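Local structure of putative transcriptional regulator TRANSCRIPTION REGULATOR protein (Rhizobium meliloti, 5NLA) at residues A[128-133]-A[203-208]; A[198-203]-A[228-233]; A[95-100]-A[222-227]; A[173-178]-A[184-189]; A[62-65]-A[71-74]. The protein is an AraC-like transcriptional activator that binds c-di-GMP to regulate extracellular polysaccharide production, probably through sequence-specific DNA binding. All blocks are in the same frame, centred on the assembly; numbering follows the deposited sequence.

Contact 1 (A[128-133]-A[203-208])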
# COMPACT_ATOMS: atom_id res chain seq x y z
N LEU A 128 -4.20 0.76 10.38
CA LEU A 128 -4.89 0.90 11.66
C LEU A 128 -4.22 1.96 12.50
O LEU A 128 -3.01 1.93 12.64
CB LEU A 128 -4.80 -0.41 12.42
CG LEU A 128 -5.40 -0.45 13.82
CD1 LEU A 128 -6.91 -0.21 13.76
CD2 LEU A 128 -5.08 -1.79 14.46
N PHE A 129 -5.00 2.84 13.13
CA PHE A 129 -4.45 3.85 14.05
C PHE A 129 -4.59 3.39 15.49
O PHE A 129 -5.69 3.08 15.95
CB PHE A 129 -5.17 5.20 13.86
CG PHE A 129 -4.72 5.97 12.65
CD1 PHE A 129 -4.84 5.43 11.38
CD2 PHE A 129 -4.18 7.23 12.78
CE1 PHE A 129 -4.42 6.13 10.26
CE2 PHE A 129 -3.75 7.93 11.67
CZ PHE A 129 -3.87 7.39 10.41
N ARG A 130 -3.46 3.34 16.21
CA ARG A 130 -3.48 3.17 17.67
C ARG A 130 -3.92 4.50 18.28
O ARG A 130 -4.79 4.54 19.13
CB ARG A 130 -2.10 2.78 18.22
CG ARG A 130 -1.38 1.65 17.50
CD ARG A 130 -2.31 0.47 17.28
NE ARG A 130 -1.59 -0.75 16.96
CZ ARG A 130 -2.17 -1.95 16.87
NH1 ARG A 130 -3.48 -2.09 17.08
NH2 ARG A 130 -1.44 -3.03 16.59
N SER A 131 -3.27 5.57 17.83
CA SER A 131 -3.63 6.93 18.19
C SER A 131 -3.51 7.86 16.98
O SER A 131 -2.80 7.55 16.04
CB SER A 131 -2.71 7.43 19.28
OG SER A 131 -1.37 7.48 18.81
N GLY A 132 -4.18 8.99 17.05
CA GLY A 132 -4.19 9.99 16.00
C GLY A 132 -5.42 9.86 15.12
O GLY A 132 -6.27 9.00 15.32
N ARG A 133 -5.47 10.71 14.11
CA ARG A 133 -6.62 10.87 13.24
C ARG A 133 -6.05 11.32 11.92
O ARG A 133 -5.15 12.15 11.90
CB ARG A 133 -7.59 11.93 13.77
CG ARG A 133 -8.34 11.46 15.00
CD ARG A 133 -9.52 12.33 15.40
NE ARG A 133 -10.40 11.59 16.32
CZ ARG A 133 -11.26 10.63 15.95
NH1 ARG A 133 -11.41 10.29 14.67
NH2 ARG A 133 -11.99 10.01 16.87
N ASN A 203 -7.72 -7.04 16.50
CA ASN A 203 -7.30 -8.06 17.47
C ASN A 203 -6.23 -8.99 16.89
O ASN A 203 -5.23 -9.27 17.55
CB ASN A 203 -8.49 -8.91 17.96
CG ASN A 203 -9.47 -8.14 18.85
OD1 ASN A 203 -9.13 -7.10 19.42
ND2 ASN A 203 -10.69 -8.67 18.98
N TYR A 204 -6.46 -9.46 15.67
CA TYR A 204 -5.52 -10.36 15.02
C TYR A 204 -4.18 -9.68 14.78
O TYR A 204 -3.13 -10.25 15.07
CB TYR A 204 -6.07 -10.90 13.69
CG TYR A 204 -5.21 -12.01 13.10
CD1 TYR A 204 -5.17 -13.27 13.70
CD2 TYR A 204 -4.43 -11.80 11.96
CE1 TYR A 204 -4.38 -14.28 13.19
CE2 TYR A 204 -3.64 -12.81 11.44
CZ TYR A 204 -3.62 -14.05 12.05
OH TYR A 204 -2.84 -15.06 11.54
N ILE A 205 -4.23 -8.46 14.26
CA ILE A 205 -3.02 -7.67 13.97
C ILE A 205 -2.24 -7.35 15.25
O ILE A 205 -1.01 -7.39 15.24
CB ILE A 205 -3.36 -6.39 13.16
CG1 ILE A 205 -3.83 -6.77 11.75
CG2 ILE A 205 -2.16 -5.45 13.08
CD1 ILE A 205 -4.58 -5.67 11.04
N ASN A 206 -2.96 -7.04 16.33
CA ASN A 206 -2.33 -6.82 17.65
C ASN A 206 -1.62 -8.06 18.17
O ASN A 206 -0.46 -7.97 18.58
CB ASN A 206 -3.37 -6.34 18.67
CG ASN A 206 -3.59 -4.85 18.60
OD1 ASN A 206 -4.53 -4.38 17.95
ND2 ASN A 206 -2.70 -4.08 19.21
N GLY A 207 -2.31 -9.20 18.16
CA GLY A 207 -1.71 -10.48 18.52
C GLY A 207 -0.49 -10.83 17.68
O GLY A 207 0.48 -11.40 18.19
N MET A 208 -0.54 -10.48 16.40
CA MET A 208 0.58 -10.68 15.49
C MET A 208 1.74 -9.73 15.85
O MET A 208 2.87 -10.19 16.03
CB MET A 208 0.12 -10.46 14.04
CG MET A 208 1.11 -10.85 12.96
SD MET A 208 0.73 -10.03 11.39
CE MET A 208 1.06 -8.31 11.79
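Arg-130 NH1 donates a hydrogen bond to OD1 of Asn-206 over 2.7 Å, the one polar bond between 128-133 and helix 203-208. It is bent, with 144° at the hydrogen. OD1 lies somewhat out of the guanidinium plane, and the donor reaches the oxygen well to one side of the C=O direction and off the carbonyl plane. The two flat groups come from opposite directions with their planes 44° apart, so the amide tips across the guanidinium rather than pairing edge to edge. Asn-206 ND2 lies over one face of the guanidinium and is not bonded to it. A bend at chi2 (-48°) helps a side chain that leaves the backbone obliquely to the helix turn its far end toward it.

The arginine stands where strand 124-129 turns a corner: Arg-130 and Ser-131 both face Ala-167 in a classic beta bulge. This places the contact where the seven-stranded antiparallel sheet carries helix 196-211 on its face. Beneath the polar pair the chemistry is apolar. Leu-128 and Ile-205 point toward the opposite segment, and both rest on Ile-169 and Phe-150, a fitting place for branched aliphatic residues. Leu-128 CD2 approaches Asn-206 OD1 at 4.4 Å, and Ile-205 CG2 lies 4.3 Å from Arg-130 NH2. A leucine in place of Arg-130 would probably leave Asn-206 OD1 without this donor and its amide freer to turn. Arg-130 NH2 also forms a long, weak ion pair with Glu-209.

Contact 2 (A[198-203]-A[228-233])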
# COMPACT_ATOMS: atom_id res chain seq x y z
N ALA A 198 -13.94 -4.96 11.98
CA ALA A 198 -12.67 -4.26 12.12
C ALA A 198 -11.99 -4.50 13.48
O ALA A 198 -10.75 -4.55 13.54
CB ALA A 198 -12.87 -2.77 11.90
N ASP A 199 -12.77 -4.60 14.56
CA ASP A 199 -12.24 -5.00 15.87
C ASP A 199 -11.55 -6.36 15.78
O ASP A 199 -10.48 -6.55 16.35
CB ASP A 199 -13.33 -5.06 16.96
CG ASP A 199 -13.55 -3.72 17.69
OD1 ASP A 199 -12.79 -2.76 17.49
OD2 ASP A 199 -14.50 -3.64 18.50
N LEU A 200 -12.16 -7.29 15.04
CA LEU A 200 -11.61 -8.63 14.79
C LEU A 200 -10.25 -8.55 14.15
O LEU A 200 -9.29 -9.17 14.63
CB LEU A 200 -12.55 -9.43 13.88
CG LEU A 200 -12.10 -10.81 13.39
CD1 LEU A 200 -12.00 -11.76 14.58
CD2 LEU A 200 -13.05 -11.36 12.34
N LEU A 201 -10.18 -7.81 13.04
CA LEU A 201 -8.94 -7.60 12.31
C LEU A 201 -7.89 -6.90 13.18
O LEU A 201 -6.71 -7.26 13.13
CB LEU A 201 -9.20 -6.78 11.04
CG LEU A 201 -8.02 -6.42 10.12
CD1 LEU A 201 -7.39 -7.65 9.46
CD2 LEU A 201 -8.49 -5.44 9.07
N ALA A 202 -8.33 -5.93 13.98
CA ALA A 202 -7.43 -5.24 14.90
C ALA A 202 -6.85 -6.22 15.91
O ALA A 202 -5.64 -6.25 16.12
CB ALA A 202 -8.15 -4.11 15.61
N ASN A 203 -7.72 -7.04 16.50
CA ASN A 203 -7.30 -8.06 17.47
C ASN A 203 -6.23 -8.99 16.89
O ASN A 203 -5.23 -9.27 17.55
CB ASN A 203 -8.49 -8.91 17.96
CG ASN A 203 -9.47 -8.14 18.85
OD1 ASN A 203 -9.13 -7.10 19.42
ND2 ASN A 203 -10.69 -8.67 18.98
N ARG A 228 -5.60 -11.74 4.51
CA ARG A 228 -6.32 -11.56 3.24
C ARG A 228 -7.84 -11.69 3.46
O ARG A 228 -8.60 -10.80 3.09
CB ARG A 228 -5.84 -12.55 2.18
CG ARG A 228 -6.50 -12.39 0.81
CD ARG A 228 -6.23 -13.57 -0.09
NE ARG A 228 -6.90 -14.79 0.37
CZ ARG A 228 -6.58 -16.03 -0.02
NH1 ARG A 228 -5.57 -16.26 -0.87
NH2 ARG A 228 -7.26 -17.07 0.46
N ASP A 229 -8.25 -12.80 4.07
CA ASP A 229 -9.67 -13.08 4.29
C ASP A 229 -10.33 -12.01 5.18
O ASP A 229 -11.36 -11.45 4.80
CB ASP A 229 -9.87 -14.50 4.85
CG ASP A 229 -9.55 -15.60 3.82
OD1 ASP A 229 -9.08 -15.28 2.70
OD2 ASP A 229 -9.79 -16.79 4.13
N MET A 230 -9.71 -11.72 6.32
CA MET A 230 -10.17 -10.64 7.20
C MET A 230 -10.32 -9.30 6.44
O MET A 230 -11.33 -8.61 6.60
CB MET A 230 -9.21 -10.45 8.39
CG MET A 230 -9.34 -11.48 9.49
SD MET A 230 -8.10 -11.27 10.77
CE MET A 230 -8.47 -12.69 11.77
N VAL A 231 -9.33 -8.94 5.63
CA VAL A 231 -9.37 -7.67 4.91
C VAL A 231 -10.53 -7.63 3.93
O VAL A 231 -11.37 -6.73 3.97
CB VAL A 231 -8.05 -7.37 4.16
CG1 VAL A 231 -8.23 -6.30 3.09
CG2 VAL A 231 -6.96 -6.93 5.14
N VAL A 232 -10.57 -8.62 3.05
CA VAL A 232 -11.61 -8.68 2.03
C VAL A 232 -13.03 -8.75 2.64
O VAL A 232 -13.98 -8.18 2.09
CB VAL A 232 -11.30 -9.82 1.02
CG1 VAL A 232 -11.56 -11.20 1.60
CG2 VAL A 232 -12.08 -9.63 -0.26
N ALA A 233 -13.16 -9.42 3.79
CA ALA A 233 -14.41 -9.41 4.58
C ALA A 233 -14.79 -8.03 5.13
O ALA A 233 -15.95 -7.65 5.09
CB ALA A 233 -14.32 -10.41 5.72
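Met-230 reaches out of helix 228-233 against Leu-200 and Leu-201 of helix 198-203, where helices 196-211 and 220-234 run antiparallel, near the start of the first and the end of the second. The short axes approach to 9.8 Å at an angle of 156°, and the pair packs beside the beta domain, as in other AraC-type regulators, where helices follow the jelly-roll barrel.

The methionine begins in the tightest part of the contact: its CB lies 3.5 Å from Leu-201 CD1. CG then carries the chain outward, extended from there on. SD follows at 3.9 Å from the same Leu-201 CD1 and 4.1 Å from Leu-201 CA, so the sulfur lies against the backbone of the facing helix as well as its leucine. At the tip, CE stops 4.4 Å from Leu-200 CG and also packs on Tyr-204, one helical turn beyond Leu-200. A long, unbranched thioether suits this path, because its extended chain can lie along the facing helix from CB to CE.

Leu-201 crosses the methionine at a slant. Its CG is anti to the backbone N (chi1 179°), which brings CD1 against the facing helix, and the residue also touches Phe-150 of the sheet. Leu-201 is buried against that sheet, while Leu-200 lies on the exposed side of the pair. Val-231 points its CB away from helix 198-203, yet its CG2 still comes within 4.4 Å of Leu-201 CD1.

Contact 3 (A[95-100]-A[222-227])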
# COMPACT_ATOMS: atom_id res chain seq x y z
N GLY A 95 6.86 -12.48 3.88
CA GLY A 95 6.84 -12.81 2.48
C GLY A 95 6.61 -11.54 1.68
O GLY A 95 7.32 -10.57 1.83
N ASP A 96 5.65 -11.60 0.78
CA ASP A 96 5.25 -10.48 -0.06
C ASP A 96 4.58 -9.30 0.64
O ASP A 96 4.86 -8.15 0.34
CB ASP A 96 4.37 -11.00 -1.19
CG ASP A 96 3.68 -12.29 -0.82
OD1 ASP A 96 3.29 -12.43 0.35
OD2 ASP A 96 3.55 -13.16 -1.70
N LEU A 97 3.69 -9.61 1.56
CA LEU A 97 2.94 -8.65 2.38
C LEU A 97 3.86 -7.95 3.39
O LEU A 97 4.52 -8.62 4.19
CB LEU A 97 1.80 -9.40 3.09
CG LEU A 97 0.85 -8.66 4.04
CD1 LEU A 97 -0.44 -9.45 4.25
CD2 LEU A 97 1.51 -8.39 5.39
N LEU A 98 3.89 -6.62 3.35
CA LEU A 98 4.74 -5.80 4.21
C LEU A 98 3.95 -5.18 5.37
O LEU A 98 2.95 -4.47 5.15
CB LEU A 98 5.41 -4.68 3.40
CG LEU A 98 6.43 -3.80 4.15
CD1 LEU A 98 7.75 -4.52 4.36
CD2 LEU A 98 6.70 -2.49 3.43
N ILE A 99 4.40 -5.45 6.59
CA ILE A 99 3.88 -4.81 7.80
C ILE A 99 4.80 -3.64 8.13
O ILE A 99 6.02 -3.82 8.23
CB ILE A 99 3.90 -5.75 9.04
CG1 ILE A 99 3.33 -7.14 8.71
CG2 ILE A 99 3.17 -5.10 10.21
CD1 ILE A 99 1.87 -7.12 8.35
N VAL A 100 4.22 -2.45 8.33
CA VAL A 100 5.00 -1.28 8.74
C VAL A 100 4.41 -0.65 10.01
O VAL A 100 3.24 -0.28 10.03
CB VAL A 100 5.07 -0.23 7.62
CG1 VAL A 100 5.69 1.07 8.12
CG2 VAL A 100 5.86 -0.80 6.45
N ARG A 222 0.02 -18.95 6.28
CA ARG A 222 -1.33 -18.96 6.87
C ARG A 222 -1.71 -17.62 7.49
O ARG A 222 -2.86 -17.22 7.39
CB ARG A 222 -1.57 -20.15 7.84
CG ARG A 222 -1.33 -19.95 9.34
CD ARG A 222 -2.40 -20.66 10.18
NE ARG A 222 -1.94 -21.09 11.51
CZ ARG A 222 -1.25 -22.21 11.76
NH1 ARG A 222 -0.91 -23.06 10.79
NH2 ARG A 222 -0.90 -22.49 13.01
N ILE A 223 -0.74 -16.92 8.09
CA ILE A 223 -0.97 -15.56 8.59
C ILE A 223 -1.43 -14.68 7.44
O ILE A 223 -2.46 -14.00 7.55
CB ILE A 223 0.28 -14.95 9.29
CG1 ILE A 223 0.59 -15.68 10.59
CG2 ILE A 223 0.06 -13.47 9.61
CD1 ILE A 223 1.96 -15.37 11.17
N VAL A 224 -0.69 -14.73 6.34
CA VAL A 224 -1.01 -13.93 5.15
C VAL A 224 -2.43 -14.23 4.67
O VAL A 224 -3.17 -13.32 4.31
CB VAL A 224 -0.02 -14.17 3.98
CG1 VAL A 224 -0.41 -13.35 2.75
CG2 VAL A 224 1.41 -13.84 4.41
N ARG A 225 -2.80 -15.51 4.69
CA ARG A 225 -4.12 -15.93 4.23
C ARG A 225 -5.27 -15.41 5.11
O ARG A 225 -6.28 -14.96 4.56
CB ARG A 225 -4.18 -17.46 4.07
CG ARG A 225 -4.96 -17.88 2.84
CD ARG A 225 -4.82 -19.35 2.49
NE ARG A 225 -5.18 -19.57 1.09
CZ ARG A 225 -5.77 -20.65 0.58
NH1 ARG A 225 -6.09 -21.71 1.33
NH2 ARG A 225 -6.05 -20.68 -0.73
N THR A 226 -5.13 -15.44 6.44
CA THR A 226 -6.25 -14.98 7.30
C THR A 226 -6.33 -13.44 7.25
O THR A 226 -7.43 -12.89 7.31
CB THR A 226 -6.28 -15.52 8.78
OG1 THR A 226 -6.11 -14.46 9.74
CG2 THR A 226 -5.27 -16.61 9.06
N ILE A 227 -5.19 -12.77 7.12
CA ILE A 227 -5.18 -11.32 6.89
C ILE A 227 -5.86 -10.98 5.56
O ILE A 227 -6.64 -10.03 5.50
CB ILE A 227 -3.75 -10.72 6.97
CG1 ILE A 227 -3.25 -10.81 8.42
CG2 ILE A 227 -3.72 -9.26 6.50
CD1 ILE A 227 -1.82 -10.36 8.64
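Leu-97 meets Val-224 and Ile-227 where strand 97-104, near the turn that begins it, is covered by helix 220-234. The segment opens in a two-residue beta-hairpin turn joining strands 88-94 and 97-104. Gly-95 leads it with phi 60° and psi -130°, and Asp-96 follows at helical angles, close to a type II' turn; glycine is well suited to the positive phi of the first position. Asp-96 then folds back, and its OD1 accepts a weak bond from Leu-97 N at 3.1 Å. Aspartate suits the place, its short carboxylate reaching the next backbone N-H, if only weakly.

Leu-97 carries the contact. Its CB points toward the helix, and CG stands anti to the backbone N (chi1 179°), which puts CD1 against two residues spaced three apart on one side of the helix. It slides past Val-224 in the opposite direction and lies aslant of Ile-227, while also touching Met-173 of the neighbouring strand 166-173. Beta-branched residues give the helix a firm methyl surface here, and a buried leucine matches it without any polar atom to satisfy.

Further along, Ile-99 leans to the same region but packs on Met-208 of helix 196-211 and Leu-94 of the hairpin partner. The closest meeting remains that of Leu-97 CD1 with the gamma methyls: 4.0 Å to Ile-227 CG2 and 4.2 Å to Val-224 CG1.

Contact 4 (A[173-178]-A[184-189])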
# COMPACT_ATOMS: atom_id res chain seq x y z
N MET A 173 -0.23 -4.87 0.76
CA MET A 173 -0.47 -6.18 0.15
C MET A 173 -0.30 -6.04 -1.37
O MET A 173 -0.92 -5.15 -1.97
CB MET A 173 -1.90 -6.66 0.50
CG MET A 173 -2.09 -7.11 1.95
SD MET A 173 -3.78 -7.14 2.59
CE MET A 173 -4.10 -5.39 2.47
N PRO A 174 0.55 -6.88 -2.00
CA PRO A 174 0.76 -6.75 -3.45
C PRO A 174 -0.51 -7.03 -4.25
O PRO A 174 -1.30 -7.89 -3.84
CB PRO A 174 1.81 -7.81 -3.76
CG PRO A 174 2.36 -8.26 -2.46
CD PRO A 174 1.31 -8.01 -1.44
N TYR A 175 -0.69 -6.34 -5.38
CA TYR A 175 -1.95 -6.37 -6.14
C TYR A 175 -2.63 -7.73 -6.17
O TYR A 175 -3.83 -7.85 -5.95
CB TYR A 175 -1.75 -5.94 -7.61
CG TYR A 175 -3.08 -5.76 -8.31
CD1 TYR A 175 -3.87 -4.66 -8.03
CD2 TYR A 175 -3.57 -6.71 -9.20
CE1 TYR A 175 -5.10 -4.48 -8.62
CE2 TYR A 175 -4.81 -6.53 -9.80
CZ TYR A 175 -5.57 -5.41 -9.50
OH TYR A 175 -6.81 -5.18 -10.06
N GLU A 176 -1.83 -8.75 -6.46
CA GLU A 176 -2.33 -10.08 -6.73
C GLU A 176 -2.94 -10.77 -5.51
O GLU A 176 -3.86 -11.58 -5.67
CB GLU A 176 -1.20 -10.92 -7.30
CG GLU A 176 -1.64 -12.28 -7.81
CD GLU A 176 -2.68 -12.24 -8.93
OE1 GLU A 176 -2.67 -11.28 -9.75
OE2 GLU A 176 -3.49 -13.20 -9.01
N LEU A 177 -2.46 -10.44 -4.32
CA LEU A 177 -3.01 -11.00 -3.08
C LEU A 177 -4.54 -10.90 -3.02
O LEU A 177 -5.22 -11.86 -2.65
CB LEU A 177 -2.41 -10.31 -1.84
CG LEU A 177 -1.94 -11.21 -0.70
CD1 LEU A 177 -3.09 -12.06 -0.17
CD2 LEU A 177 -0.78 -12.10 -1.15
N LEU A 178 -5.06 -9.74 -3.42
CA LEU A 178 -6.48 -9.44 -3.35
C LEU A 178 -7.15 -9.23 -4.73
O LEU A 178 -8.31 -8.85 -4.78
CB LEU A 178 -6.69 -8.19 -2.49
CG LEU A 178 -6.15 -8.22 -1.05
CD1 LEU A 178 -6.02 -6.82 -0.45
CD2 LEU A 178 -7.04 -9.08 -0.17
N LYS A 184 -15.10 -5.17 -5.84
CA LYS A 184 -15.52 -4.53 -4.60
C LYS A 184 -14.45 -3.59 -4.04
O LYS A 184 -14.78 -2.52 -3.52
CB LYS A 184 -15.91 -5.58 -3.55
CG LYS A 184 -17.21 -6.31 -3.87
CD LYS A 184 -17.98 -6.70 -2.62
CE LYS A 184 -19.44 -7.02 -2.92
NZ LYS A 184 -20.24 -7.25 -1.68
N LEU A 185 -13.19 -3.97 -4.16
CA LEU A 185 -12.08 -3.16 -3.65
C LEU A 185 -11.89 -1.81 -4.36
O LEU A 185 -11.47 -0.84 -3.74
CB LEU A 185 -10.77 -3.96 -3.68
CG LEU A 185 -10.42 -4.87 -2.49
CD1 LEU A 185 -11.64 -5.53 -1.86
CD2 LEU A 185 -9.39 -5.91 -2.88
N GLU A 186 -12.18 -1.76 -5.66
CA GLU A 186 -12.14 -0.51 -6.43
C GLU A 186 -13.25 0.45 -6.01
O GLU A 186 -13.01 1.64 -5.87
CB GLU A 186 -12.21 -0.79 -7.93
CG GLU A 186 -10.91 -1.35 -8.49
CD GLU A 186 -11.03 -1.95 -9.88
OE1 GLU A 186 -12.07 -1.74 -10.56
OE2 GLU A 186 -10.07 -2.62 -10.32
N GLY A 187 -14.46 -0.08 -5.81
CA GLY A 187 -15.60 0.72 -5.38
C GLY A 187 -15.53 1.21 -3.94
O GLY A 187 -16.19 2.20 -3.59
N ALA A 188 -14.74 0.53 -3.11
CA ALA A 188 -14.60 0.90 -1.69
C ALA A 188 -13.30 1.64 -1.38
O ALA A 188 -12.86 1.64 -0.25
CB ALA A 188 -14.69 -0.36 -0.83
N ASN A 189 -12.69 2.29 -2.37
CA ASN A 189 -11.40 2.94 -2.15
C ASN A 189 -11.59 4.14 -1.24
O ASN A 189 -12.55 4.89 -1.39
CB ASN A 189 -10.78 3.40 -3.47
CG ASN A 189 -9.34 3.82 -3.30
OD1 ASN A 189 -8.52 3.02 -2.85
ND2 ASN A 189 -9.02 5.06 -3.64
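Leu-178 and Leu-185 form the close-packed side of this contact: Leu-185 CD2 lies 3.6 Å from Leu-178 CB and 3.7 Å from the carbonyl O of Leu-178. One methyl thus seats against the root of the facing side chain and its backbone together. Both CB atoms point toward the opposite segment, and both residues touch Trp-124, an apolar floor on which leucines are at home.

The pair joins two short helices, 175-178 and 182-187, that follow one another after strand 166-173 of the beta domain. The first is only weakly bonded, its Leu-178 N to Tyr-175 O bond being long. This is also where the domain meets helix 251-261, toward the probable DNA-binding part of the chain.

On the looser side, where Glu-186 is partly exposed, the buried Tyr-175 reaches toward it with ring and carboxylate planes only 29° apart. Yet Tyr-175 OH and Glu-186 OE2 stay 4.2 Å apart, too far to bond. The carboxylate is instead held by a salt bridge from Arg-257, while the tyrosine ring packs on Trp-124, Glu-253 and His-256. Glu-176 likewise finds partners in later helices, a salt bridge to Arg-301 and a hydrogen bond with His-260.

Contact 5 (A[62-65]-A[71-74])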
# COMPACT_ATOMS: atom_id res chain seq x y z
N SER A 62 14.75 14.49 5.88
CA SER A 62 15.08 13.05 5.78
C SER A 62 13.82 12.21 5.65
O SER A 62 13.69 11.39 4.75
CB SER A 62 15.89 12.58 6.98
OG SER A 62 15.97 11.17 6.99
N TRP A 63 12.89 12.40 6.57
CA TRP A 63 11.62 11.71 6.52
C TRP A 63 10.93 11.80 5.15
O TRP A 63 10.38 10.81 4.64
CB TRP A 63 10.69 12.24 7.60
CG TRP A 63 9.36 11.62 7.58
CD1 TRP A 63 8.22 12.14 7.06
CD2 TRP A 63 9.03 10.33 8.07
NE1 TRP A 63 7.19 11.26 7.21
CE2 TRP A 63 7.67 10.14 7.83
CE3 TRP A 63 9.76 9.32 8.70
CZ2 TRP A 63 7.01 8.98 8.19
CZ3 TRP A 63 9.10 8.16 9.07
CH2 TRP A 63 7.74 8.00 8.81
N ARG A 64 10.95 12.98 4.55
CA ARG A 64 10.32 13.19 3.25
C ARG A 64 11.00 12.40 2.13
O ARG A 64 10.34 11.90 1.20
CB ARG A 64 10.31 14.67 2.90
CG ARG A 64 9.48 14.96 1.67
CD ARG A 64 9.15 16.42 1.59
NE ARG A 64 10.35 17.21 1.48
CZ ARG A 64 10.37 18.54 1.49
NH1 ARG A 64 9.23 19.23 1.60
NH2 ARG A 64 11.54 19.18 1.40
N ALA A 65 12.33 12.31 2.23
CA ALA A 65 13.12 11.53 1.30
C ALA A 65 12.73 10.07 1.37
O ALA A 65 12.48 9.46 0.34
CB ALA A 65 14.61 11.71 1.56
N VAL A 71 4.43 8.97 -0.93
CA VAL A 71 3.70 10.20 -0.68
C VAL A 71 4.66 11.35 -0.66
O VAL A 71 5.77 11.21 -0.18
CB VAL A 71 2.94 10.17 0.67
CG1 VAL A 71 1.59 9.47 0.53
CG2 VAL A 71 3.77 9.52 1.76
N ASP A 72 4.24 12.48 -1.21
CA ASP A 72 4.89 13.74 -0.97
C ASP A 72 4.32 14.30 0.33
O ASP A 72 3.10 14.38 0.48
CB ASP A 72 4.62 14.72 -2.10
CG ASP A 72 5.50 15.94 -2.03
OD1 ASP A 72 6.41 16.01 -1.17
OD2 ASP A 72 5.29 16.83 -2.87
N VAL A 73 5.21 14.68 1.26
CA VAL A 73 4.81 15.18 2.57
C VAL A 73 5.22 16.63 2.80
O VAL A 73 6.20 17.10 2.22
CB VAL A 73 5.36 14.30 3.72
CG1 VAL A 73 4.79 12.89 3.63
CG2 VAL A 73 6.88 14.26 3.73
N ARG A 74 4.45 17.32 3.64
CA ARG A 74 4.67 18.73 3.98
C ARG A 74 4.30 18.93 5.43
O ARG A 74 3.42 18.25 5.95
CB ARG A 74 3.85 19.65 3.08
CG ARG A 74 4.21 19.51 1.61
CD ARG A 74 3.65 20.61 0.71
NE ARG A 74 4.34 21.88 0.95
CZ ARG A 74 3.87 22.91 1.68
NH1 ARG A 74 2.68 22.87 2.28
NH2 ARG A 74 4.63 24.00 1.81
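With CG swung trans to the backbone N (chi1 -171°), Arg-64 lays its CB, CG and CD alongside Val-73, while Trp-63, also trans (chi1 178°), brings its indole to the same valine. Val-73 answers with CG2 set between its own N and carbonyl carbon, and this one methyl meets both residues. It lies 3.4 Å from Arg-64 CG, and Trp-63 CD1 approaches it at 4.2 Å from a side chain at about a right angle. A compact apolar residue suits this buried spot.

At its CG-CD bond the arginine bends (chi3 62°). Val-73 O lies at the edge of the guanidinium, but 3.8 Å from Arg-64 NH1, too far for a bond. Asp-72 OD1, 4.9 Å from Arg-64 NE, is not bonded to it but may exert a weak attraction. Replacing the arginine by an alanine would probably strip from Val-73 CG2 the cover given by CG and CD, and leave the Asp-72 carboxylate without this nearby opposite charge.

The contact closes a short helix-loop-strand connection. Strand 72-74 is an edge of the five-stranded sheet, bonded to strand 107-111, and helix 59-67 packs beside it, with Trp-63 reaching Phe-85 and, on strand 97-104 of the larger sheet, Gln-102 and Thr-104.

Contacts 3 and 4 are buried, whereas contacts 1, 2 and 5 lie partly at the surface, and the chemistry follows. Contact 3 is wholly aliphatic across its segments; contact 2, though nearer the surface, is apolar too, while contact 1 tops its leucine and isoleucine with an arginine-asparagine bond. Contact 4 pairs two leucines with a polar side whose charges find partners in later helices. Contacts 1 and 2 share helix 196-211, contacts 2 and 3 helix 220-234, and Tyr-204 bridges the two helices. Contact 4 touches both contacts 2 and 3. Contact 5 touches none of the others and lies across the chain's centre from contacts 2, 3 and 4, about 29 Å from contact 2 between centres.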